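Local coordinates for protein extracellular ligand-binding receptor (Rhodopseudomonas palustris, PDB 4F06) that probably serves as the solute-binding component of an ABC transporter for lignin-derived aromatic acids, and holds p-hydroxybenzoic acid here, at residues A19-N24 with T282-A287; G12-P17 with F47-E52; K141-V146 with K191-D196. All blocks are in the same frame, centred on the assembly; numbering follows the deposited sequence.

Contact 1: residues A19-N24 with T282-A287; sequences ALFGKN and TMTSVA
Thr282 and Met283, a selenomethionine, meet the ring of Phe21 obliquely, through CG2 and SE, while Thr284 OG1 lies near the ring plane at its edge. Met283 SE is 4.0 Å from Phe21 CE1, a Met-aromatic contact, and the methyl of Thr282 converges on the same ring atom, with CG2 3.8 Å from Phe21 CE1. The second flat group, the amide of Asn24, works at both ends. Its ND2 sends a nearly straight bond (170°) within the amide plane back to Leu20 O, 2.9 Å away, and is also bonded to Glu280 O. With the rotation of the amide fixed in this way, Asn24 OD1 accepts from Thr282 N at 2.9 Å, the donor arriving from above the amide plane. Thr282 is the N-cap of the helix that follows, its OG1 weakly capping Thr284 N.

Thr284 OG1, placed between its own N and carbonyl carbon (chi1 53°), donates to a lone pair of Phe21 O at 2.9 Å. Packing is tight here, as the same Thr284 OG1 comes within 3.0 Å of Asn24 CB. The two helical segments run nearly side by side, their axes 26° apart and 8.1 Å at closest approach. Around them, Tyr80 packs on Phe21, Phe267 of helix 262-273 touches Ser285, and Met283 reaches the bound p-hydroxybenzoic acid.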
loop_
_atom_site.group_PDB
_atom_site.type_symbol
_atom_site.label_atom_id
_atom_site.label_comp_id
_atom_site.label_asym_id
_atom_site.label_seq_id
_atom_site.Cartn_x
_atom_site.Cartn_y
_atom_site.Cartn_z
ATOM N N ALA A 19 -4.614 3.381 -13.212
ATOM C CA ALA A 19 -3.378 3.778 -13.887
ATOM C C ALA A 19 -2.490 4.654 -13.027
ATOM O O ALA A 19 -1.264 4.568 -13.134
ATOM C CB ALA A 19 -3.700 4.516 -15.173
ATOM N N LEU A 20 -3.063 5.511 -12.184
ATOM C CA LEU A 20 -2.186 6.387 -11.412
ATOM C C LEU A 20 -1.271 5.612 -10.502
ATOM O O LEU A 20 -0.150 6.012 -10.232
ATOM C CB LEU A 20 -3.036 7.373 -10.586
ATOM C CG LEU A 20 -2.214 8.503 -9.906
ATOM C CD1 LEU A 20 -1.279 9.259 -10.882
ATOM C CD2 LEU A 20 -3.200 9.509 -9.350
ATOM N N PHE A 21 -1.748 4.473 -9.987
ATOM C CA PHE A 21 -0.953 3.697 -9.029
ATOM C C PHE A 21 0.247 3.028 -9.669
ATOM O O PHE A 21 1.313 2.903 -9.012
ATOM C CB PHE A 21 -1.827 2.722 -8.258
ATOM C CG PHE A 21 -2.884 3.469 -7.511
ATOM C CD1 PHE A 21 -2.548 4.138 -6.327
ATOM C CD2 PHE A 21 -4.183 3.617 -8.044
ATOM C CE1 PHE A 21 -3.505 4.922 -5.681
ATOM C CE2 PHE A 21 -5.133 4.414 -7.380
ATOM C CZ PHE A 21 -4.779 5.064 -6.208
ATOM N N GLY A 22 0.121 2.564 -10.911
ATOM C CA GLY A 22 1.282 2.018 -11.624
ATOM C C GLY A 22 2.197 3.109 -12.131
ATOM O O GLY A 22 3.443 2.963 -12.084
ATOM N N LYS A 23 1.619 4.216 -12.607
ATOM C CA LYS A 23 2.440 5.375 -12.963
ATOM C C LYS A 23 3.304 5.785 -11.758
ATOM O O LYS A 23 4.465 6.162 -11.933
ATOM C CB LYS A 23 1.568 6.558 -13.384
ATOM C CG LYS A 23 2.317 7.807 -13.833
ATOM C CD LYS A 23 1.345 8.945 -14.211
ATOM C CE LYS A 23 2.023 10.209 -14.701
ATOM N NZ LYS A 23 0.969 11.164 -15.136
ATOM N N ASN A 24 2.741 5.714 -10.554
ATOM C CA ASN A 24 3.517 6.038 -9.352
ATOM C C ASN A 24 4.682 5.094 -9.086
ATOM O O ASN A 24 5.665 5.511 -8.515
ATOM C CB ASN A 24 2.621 6.120 -8.124
ATOM C CG ASN A 24 2.158 7.532 -7.806
ATOM O OD1 ASN A 24 2.776 8.235 -6.993
ATOM N ND2 ASN A 24 1.122 7.999 -8.487
ATOM N N THR A 282 1.216 9.265 -4.831
ATOM C CA THR A 282 0.448 8.300 -4.009
ATOM C C THR A 282 1.465 7.421 -3.214
ATOM O O THR A 282 2.696 7.428 -3.508
ATOM C CB THR A 282 -0.441 7.290 -4.896
ATOM O OG1 THR A 282 0.462 6.432 -5.651
ATOM C CG2 THR A 282 -1.325 7.973 -5.871
HETATM N N MSE A 283 0.924 6.592 -2.326
HETATM C CA MSE A 283 1.771 5.692 -1.535
HETATM C C MSE A 283 2.581 4.715 -2.366
HETATM O O MSE A 283 3.664 4.289 -1.912
HETATM C CB MSE A 283 0.870 4.913 -0.542
HETATM C CG MSE A 283 0.073 3.739 -1.136
HETATM SE SE MSE A 283 -1.264 4.239 -2.495
HETATM C CE MSE A 283 -2.260 2.585 -2.503
ATOM N N THR A 284 2.134 4.323 -3.566
ATOM C CA THR A 284 2.922 3.351 -4.343
ATOM C C THR A 284 4.269 3.946 -4.789
ATOM O O THR A 284 5.203 3.192 -5.040
ATOM C CB THR A 284 2.138 2.804 -5.520
ATOM O OG1 THR A 284 1.620 3.878 -6.319
ATOM C CG2 THR A 284 0.968 1.920 -5.048
ATOM N N SER A 285 4.390 5.278 -4.869
ATOM C CA SER A 285 5.694 5.870 -5.201
ATOM C C SER A 285 6.757 5.629 -4.139
ATOM O O SER A 285 7.897 5.356 -4.489
ATOM C CB SER A 285 5.579 7.374 -5.540
ATOM O OG SER A 285 5.268 8.116 -4.387
ATOM N N VAL A 286 6.373 5.733 -2.855
ATOM C CA VAL A 286 7.372 5.543 -1.825
ATOM C C VAL A 286 7.735 4.057 -1.729
ATOM O O VAL A 286 8.892 3.695 -1.486
ATOM C CB VAL A 286 6.959 6.168 -0.487
ATOM C CG1 VAL A 286 5.886 5.380 0.279
ATOM C CG2 VAL A 286 8.224 6.324 0.410
ATOM N N ALA A 287 6.748 3.181 -1.938
ATOM C CA ALA A 287 7.060 1.729 -1.913
ATOM C C ALA A 287 8.018 1.412 -3.063
ATOM O O ALA A 287 8.876 0.544 -2.912
ATOM C CB ALA A 287 5.787 0.922 -2.034
#

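Contact 2: residues G12-P17 with F47-E52; sequences GTMSGP and FVYRDE. With SO4 (sulfate ion), chain H.
Gly12 and Asp51 form a parallel bridge with their CA atoms 5.4 Å apart. Gly12 N donates to Arg50 O at 3.0 Å, and Gly12 O takes Glu52 N at 2.8 Å. Beyond this point the chain leaves the sheet at Thr13, the centre of an inverse gamma turn.

The carboxylate of Asp51 grips the start of the departing loop, at Met14 and Ser15. With CG anti to the backbone N (chi1 -171°), its OD1 receives Met14 N at 2.9 Å from above the carboxylate plane, and more weakly Ser15 N. OD2 uses its syn lone pair for Ser15 OG, a very short 2.5 Å. Met14, a selenomethionine bent along its chain, brings CE to within 3.9 Å of Tyr49 CD2. Arg50 starts away from the loop; its guanidinium gives NH1 and NH2 to separate oxygens of a sulfate, probably from the crystallisation liquor, and NE pairs with Glu66. The carboxylate of Glu52 is held by Asn84 and by the backbone N-H groups of Tyr80 and Phe81, two residues of the ligand pocket. The arrangement illustrates the parallel beta-alpha-beta unit that opens a periplasmic binding protein: strand 5-12, helix 19-36 and strand 43-51, with the loop held at the strand end.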
loop_
_atom_site.group_PDB
_atom_site.type_symbol
_atom_site.label_atom_id
_atom_site.label_comp_id
_atom_site.label_asym_id
_atom_site.label_seq_id
_atom_site.Cartn_x
_atom_site.Cartn_y
_atom_site.Cartn_z
ATOM N N GLY A 12 2.599 -3.495 -12.875
ATOM C CA GLY A 12 1.732 -2.561 -12.132
ATOM C C GLY A 12 0.582 -2.151 -12.974
ATOM O O GLY A 12 0.519 -2.510 -14.154
ATOM N N THR A 13 -0.334 -1.402 -12.380
ATOM C CA THR A 13 -1.518 -0.949 -13.107
ATOM C C THR A 13 -1.132 0.297 -13.893
ATOM O O THR A 13 -1.222 1.421 -13.405
ATOM C CB THR A 13 -2.689 -0.712 -12.126
ATOM O OG1 THR A 13 -2.228 0.117 -11.048
ATOM C CG2 THR A 13 -3.187 -2.014 -11.558
HETATM N N MSE A 14 -0.641 0.080 -15.117
HETATM C CA MSE A 14 -0.068 1.161 -15.928
HETATM C C MSE A 14 -1.099 1.894 -16.757
HETATM O O MSE A 14 -0.824 2.975 -17.275
HETATM C CB MSE A 14 1.024 0.648 -16.864
HETATM C CG MSE A 14 2.129 -0.183 -16.185
HETATM SE SE MSE A 14 2.987 0.571 -14.591
HETATM C CE MSE A 14 3.822 1.987 -15.397
ATOM N N SER A 15 -2.259 1.277 -16.972
ATOM C CA SER A 15 -3.369 1.855 -17.739
ATOM C C SER A 15 -4.646 1.492 -17.016
ATOM O O SER A 15 -4.620 0.679 -16.085
ATOM C CB SER A 15 -3.416 1.314 -19.159
ATOM O OG SER A 15 -3.860 -0.052 -19.162
ATOM N N GLY A 16 -5.768 2.063 -17.457
ATOM C CA GLY A 16 -7.048 1.703 -16.926
ATOM C C GLY A 16 -7.408 2.487 -15.674
ATOM O O GLY A 16 -6.751 3.465 -15.330
ATOM N N PRO A 17 -8.418 2.032 -14.929
ATOM C CA PRO A 17 -8.963 2.795 -13.816
ATOM C C PRO A 17 -7.935 3.048 -12.712
ATOM O O PRO A 17 -8.076 4.030 -11.957
ATOM C CB PRO A 17 -10.138 1.946 -13.352
ATOM C CG PRO A 17 -10.447 1.004 -14.491
ATOM C CD PRO A 17 -9.251 0.882 -15.328
ATOM N N PHE A 47 14.801 -0.780 -15.666
ATOM C CA PHE A 47 13.461 -1.179 -15.265
ATOM C C PHE A 47 12.577 -1.269 -16.498
ATOM O O PHE A 47 12.560 -0.355 -17.339
ATOM C CB PHE A 47 12.931 -0.162 -14.262
ATOM C CG PHE A 47 13.682 -0.167 -12.950
ATOM C CD1 PHE A 47 14.825 0.642 -12.771
ATOM C CD2 PHE A 47 13.221 -0.959 -11.864
ATOM C CE1 PHE A 47 15.535 0.626 -11.570
ATOM C CE2 PHE A 47 13.937 -0.957 -10.658
ATOM C CZ PHE A 47 15.074 -0.156 -10.507
ATOM N N VAL A 48 11.856 -2.391 -16.595
ATOM C CA VAL A 48 10.952 -2.760 -17.719
ATOM C C VAL A 48 9.532 -2.891 -17.138
ATOM O O VAL A 48 9.335 -3.646 -16.189
ATOM C CB VAL A 48 11.388 -4.113 -18.353
ATOM C CG1 VAL A 48 10.511 -4.451 -19.575
ATOM C CG2 VAL A 48 12.883 -4.065 -18.715
ATOM N N TYR A 49 8.556 -2.157 -17.682
ATOM C CA TYR A 49 7.216 -2.102 -17.085
ATOM C C TYR A 49 6.218 -2.927 -17.879
ATOM O O TYR A 49 6.185 -2.867 -19.117
ATOM C CB TYR A 49 6.729 -0.626 -16.990
ATOM C CG TYR A 49 7.632 0.195 -16.100
ATOM C CD1 TYR A 49 8.783 0.801 -16.604
ATOM C CD2 TYR A 49 7.342 0.324 -14.740
ATOM C CE1 TYR A 49 9.614 1.529 -15.756
ATOM C CE2 TYR A 49 8.175 1.049 -13.904
ATOM C CZ TYR A 49 9.302 1.631 -14.411
ATOM O OH TYR A 49 10.132 2.356 -13.572
ATOM N N ARG A 50 5.347 -3.637 -17.175
ATOM C CA ARG A 50 4.280 -4.396 -17.812
ATOM C C ARG A 50 2.984 -4.111 -17.056
ATOM O O ARG A 50 2.989 -3.804 -15.848
ATOM C CB ARG A 50 4.603 -5.901 -17.748
ATOM C CG ARG A 50 5.829 -6.334 -18.547
ATOM C CD ARG A 50 5.616 -6.107 -20.046
ATOM N NE ARG A 50 6.781 -6.522 -20.852
ATOM C CZ ARG A 50 7.697 -5.702 -21.341
ATOM N NH1 ARG A 50 7.616 -4.391 -21.106
ATOM N NH2 ARG A 50 8.696 -6.201 -22.078
ATOM N N ASP A 51 1.854 -4.248 -17.756
ATOM C CA ASP A 51 0.579 -3.729 -17.253
ATOM C C ASP A 51 -0.336 -4.833 -16.702
ATOM O O ASP A 51 -0.913 -5.646 -17.427
ATOM C CB ASP A 51 -0.079 -2.967 -18.410
ATOM C CG ASP A 51 -1.294 -2.190 -18.015
ATOM O OD1 ASP A 51 -1.666 -2.095 -16.804
ATOM O OD2 ASP A 51 -1.881 -1.631 -18.969
ATOM N N GLU A 52 -0.471 -4.788 -15.390
ATOM C CA GLU A 52 -1.306 -5.656 -14.643
ATOM C C GLU A 52 -2.817 -5.448 -14.879
ATOM O O GLU A 52 -3.616 -6.423 -14.780
ATOM C CB GLU A 52 -0.916 -5.281 -13.200
ATOM C CG GLU A 52 -1.693 -5.890 -12.125
ATOM C CD GLU A 52 -1.182 -5.547 -10.721
ATOM O OE1 GLU A 52 -0.146 -4.818 -10.552
ATOM O OE2 GLU A 52 -1.849 -6.003 -9.819
HETATM S S SO4 H . 10.309 -2.732 -23.152
HETATM O O1 SO4 H . 10.115 -2.108 -24.488
HETATM O O2 SO4 H . 10.318 -4.216 -23.307
HETATM O O3 SO4 H . 11.622 -2.298 -22.595
HETATM O O4 SO4 H . 9.229 -2.314 -22.209
#

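Contact 3: residues K141-V146 with K191-D196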
loop_
_atom_site.group_PDB
_atom_site.type_symbol
_atom_site.label_atom_id
_atom_site.label_comp_id
_atom_site.label_asym_id
_atom_site.label_seq_id
_atom_site.Cartn_x
_atom_site.Cartn_y
_atom_site.Cartn_z
ATOM N N LYS A 141 -20.070 1.284 18.765
ATOM C CA LYS A 141 -20.644 0.328 17.822
ATOM C C LYS A 141 -20.159 0.664 16.405
ATOM O O LYS A 141 -20.435 1.748 15.886
ATOM C CB LYS A 141 -22.167 0.394 17.885
ATOM C CG LYS A 141 -22.720 -0.061 19.239
ATOM C CD LYS A 141 -24.254 -0.101 19.189
ATOM C CE LYS A 141 -24.879 -0.281 20.566
ATOM N NZ LYS A 141 -24.259 -1.335 21.404
ATOM N N VAL A 142 -19.420 -0.259 15.794
ATOM C CA VAL A 142 -18.812 -0.019 14.490
ATOM C C VAL A 142 -19.445 -0.900 13.423
ATOM O O VAL A 142 -19.730 -2.085 13.676
ATOM C CB VAL A 142 -17.287 -0.267 14.562
ATOM C CG1 VAL A 142 -16.659 -0.341 13.164
ATOM C CG2 VAL A 142 -16.613 0.861 15.353
ATOM N N ALA A 143 -19.692 -0.311 12.243
ATOM C CA ALA A 143 -20.037 -1.074 11.044
ATOM C C ALA A 143 -18.775 -1.177 10.191
ATOM O O ALA A 143 -18.155 -0.147 9.837
ATOM C CB ALA A 143 -21.116 -0.339 10.237
ATOM N N ILE A 144 -18.381 -2.417 9.896
ATOM C CA ILE A 144 -17.256 -2.665 8.993
ATOM C C ILE A 144 -17.756 -2.856 7.570
ATOM O O ILE A 144 -18.683 -3.635 7.372
ATOM C CB ILE A 144 -16.445 -3.909 9.438
ATOM C CG1 ILE A 144 -15.849 -3.721 10.861
ATOM C CG2 ILE A 144 -15.385 -4.281 8.396
ATOM C CD1 ILE A 144 -15.202 -4.981 11.423
ATOM N N ALA A 145 -17.111 -2.205 6.610
ATOM C CA ALA A 145 -17.456 -2.418 5.207
ATOM C C ALA A 145 -16.126 -2.586 4.473
ATOM O O ALA A 145 -15.303 -1.650 4.454
ATOM C CB ALA A 145 -18.218 -1.226 4.617
ATOM N N VAL A 146 -15.879 -3.774 3.897
ATOM C CA VAL A 146 -14.623 -4.005 3.217
ATOM C C VAL A 146 -14.855 -4.644 1.871
ATOM O O VAL A 146 -15.832 -5.409 1.701
ATOM C CB VAL A 146 -13.682 -4.945 4.021
ATOM C CG1 VAL A 146 -13.250 -4.292 5.311
ATOM C CG2 VAL A 146 -14.306 -6.329 4.278
ATOM N N LYS A 191 -26.766 3.023 8.067
ATOM C CA LYS A 191 -27.689 3.871 8.854
ATOM C C LYS A 191 -28.523 2.997 9.771
ATOM O O LYS A 191 -28.607 3.238 10.981
ATOM C CB LYS A 191 -28.644 4.662 7.955
ATOM C CG LYS A 191 -28.025 5.830 7.207
ATOM C CD LYS A 191 -29.121 6.594 6.460
ATOM C CE LYS A 191 -28.574 7.518 5.377
ATOM N NZ LYS A 191 -29.626 8.345 4.694
ATOM N N ASN A 192 -29.113 1.960 9.184
ATOM C CA ASN A 192 -30.052 1.087 9.911
ATOM C C ASN A 192 -29.417 0.351 11.075
ATOM O O ASN A 192 -30.106 -0.032 12.008
ATOM C CB ASN A 192 -30.668 0.030 8.971
ATOM C CG ASN A 192 -31.622 0.620 7.950
ATOM O OD1 ASN A 192 -32.032 1.779 8.059
ATOM N ND2 ASN A 192 -31.970 -0.182 6.929
ATOM N N SER A 193 -28.104 0.174 11.022
ATOM C CA SER A 193 -27.367 -0.600 12.032
ATOM C C SER A 193 -27.238 0.156 13.347
ATOM O O SER A 193 -26.992 -0.453 14.375
ATOM C CB SER A 193 -25.958 -0.945 11.522
ATOM O OG SER A 193 -25.095 0.178 11.632
ATOM N N GLY A 194 -27.372 1.481 13.296
ATOM C CA GLY A 194 -27.174 2.328 14.464
ATOM C C GLY A 194 -25.715 2.540 14.851
ATOM O O GLY A 194 -25.425 3.145 15.890
ATOM N N ALA A 195 -24.771 2.053 14.029
ATOM C CA ALA A 195 -23.342 2.246 14.283
ATOM C C ALA A 195 -23.031 3.726 14.392
ATOM O O ALA A 195 -23.606 4.574 13.682
ATOM C CB ALA A 195 -22.530 1.624 13.134
ATOM N N ASP A 196 -22.096 4.051 15.287
ATOM C CA ASP A 196 -21.625 5.438 15.421
ATOM C C ASP A 196 -20.362 5.722 14.598
ATOM O O ASP A 196 -19.982 6.868 14.471
ATOM C CB ASP A 196 -21.428 5.810 16.893
ATOM C CG ASP A 196 -20.585 4.813 17.630
ATOM O OD1 ASP A 196 -19.356 4.918 17.555
ATOM O OD2 ASP A 196 -21.140 3.918 18.337
#
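Lys141 and Asp196 join two neighbouring parallel strands of an alpha/beta sheet at their N-terminal ends. Strand 141-147 lies between strands 169-176 and 197-201, and helix 184-193 carries the chain from one of these flanking strands to the other, a beta-alpha-beta crossover that passes over the strand between. Residues 191-196 are the last turn of that helix and the link into strand 197-201.

Two hydrogen bonds tie the link to the strand, and both end on the same pair of residues. Asp196 N donates to Lys141 O at 2.9 Å, within the carbonyl plane, and parallel pairing then continues from Ala143 to Met197 and Phe199. In return, Lys141 N donates to Asp196 OD2, also at 2.9 Å, on the syn side of the carboxylate. The torsion that sets CG of Asp196 between its N and carbonyl carbon (chi1 51°) folds the carboxylate back to meet this N-H. OD2 is also bonded to Thr140 OG1, so two donors hold it.

Charge plays a looser part. Lys141 NZ stays 6.8 Å from Asp196 OD2, too far for a salt bridge, and lies close to the like-charged Lys169 NZ.

The apolar share belongs to two small methyls. Ala195 CB points end-on at the flank of the Ala143 methyl, CB to CB 3.8 Å, and also rests 3.5 Å from the backbone atom Ala143 N, where the link runs close against the strand.

The helix end itself is shaped by turns. Gly194 breaks the helix with positive phi (76°), a conformation that favours glycine. Just before it, Ser193 OG bonds to Ile190 O and, in an ST turn, accepts from Ala195 N at 3.1 Å along a nearly straight N-H...O line of 163°.

Overall arrangement
Contacts 1 and 2 touch and have centres 11 Å apart: residues 12-17 lead directly into helix 19-36, which carries residues 19-24, and Thr13 and Met14 pack against Phe21 and Gly22. Along the chain their segments alternate, with residues 282-287 returning from far down the sequence to the half built on strands 5-12 and 43-51. Contact 3 belongs to the other sheet, its centre about 31 Å from that of contact 1 and 36 Å from that of contact 2, and it is nested within the loop closed by contact 1. The fold is thus two alpha/beta halves, both of which supply residues, such as Tyr80 and Tyr149, to a p-hydroxybenzoic acid pocket.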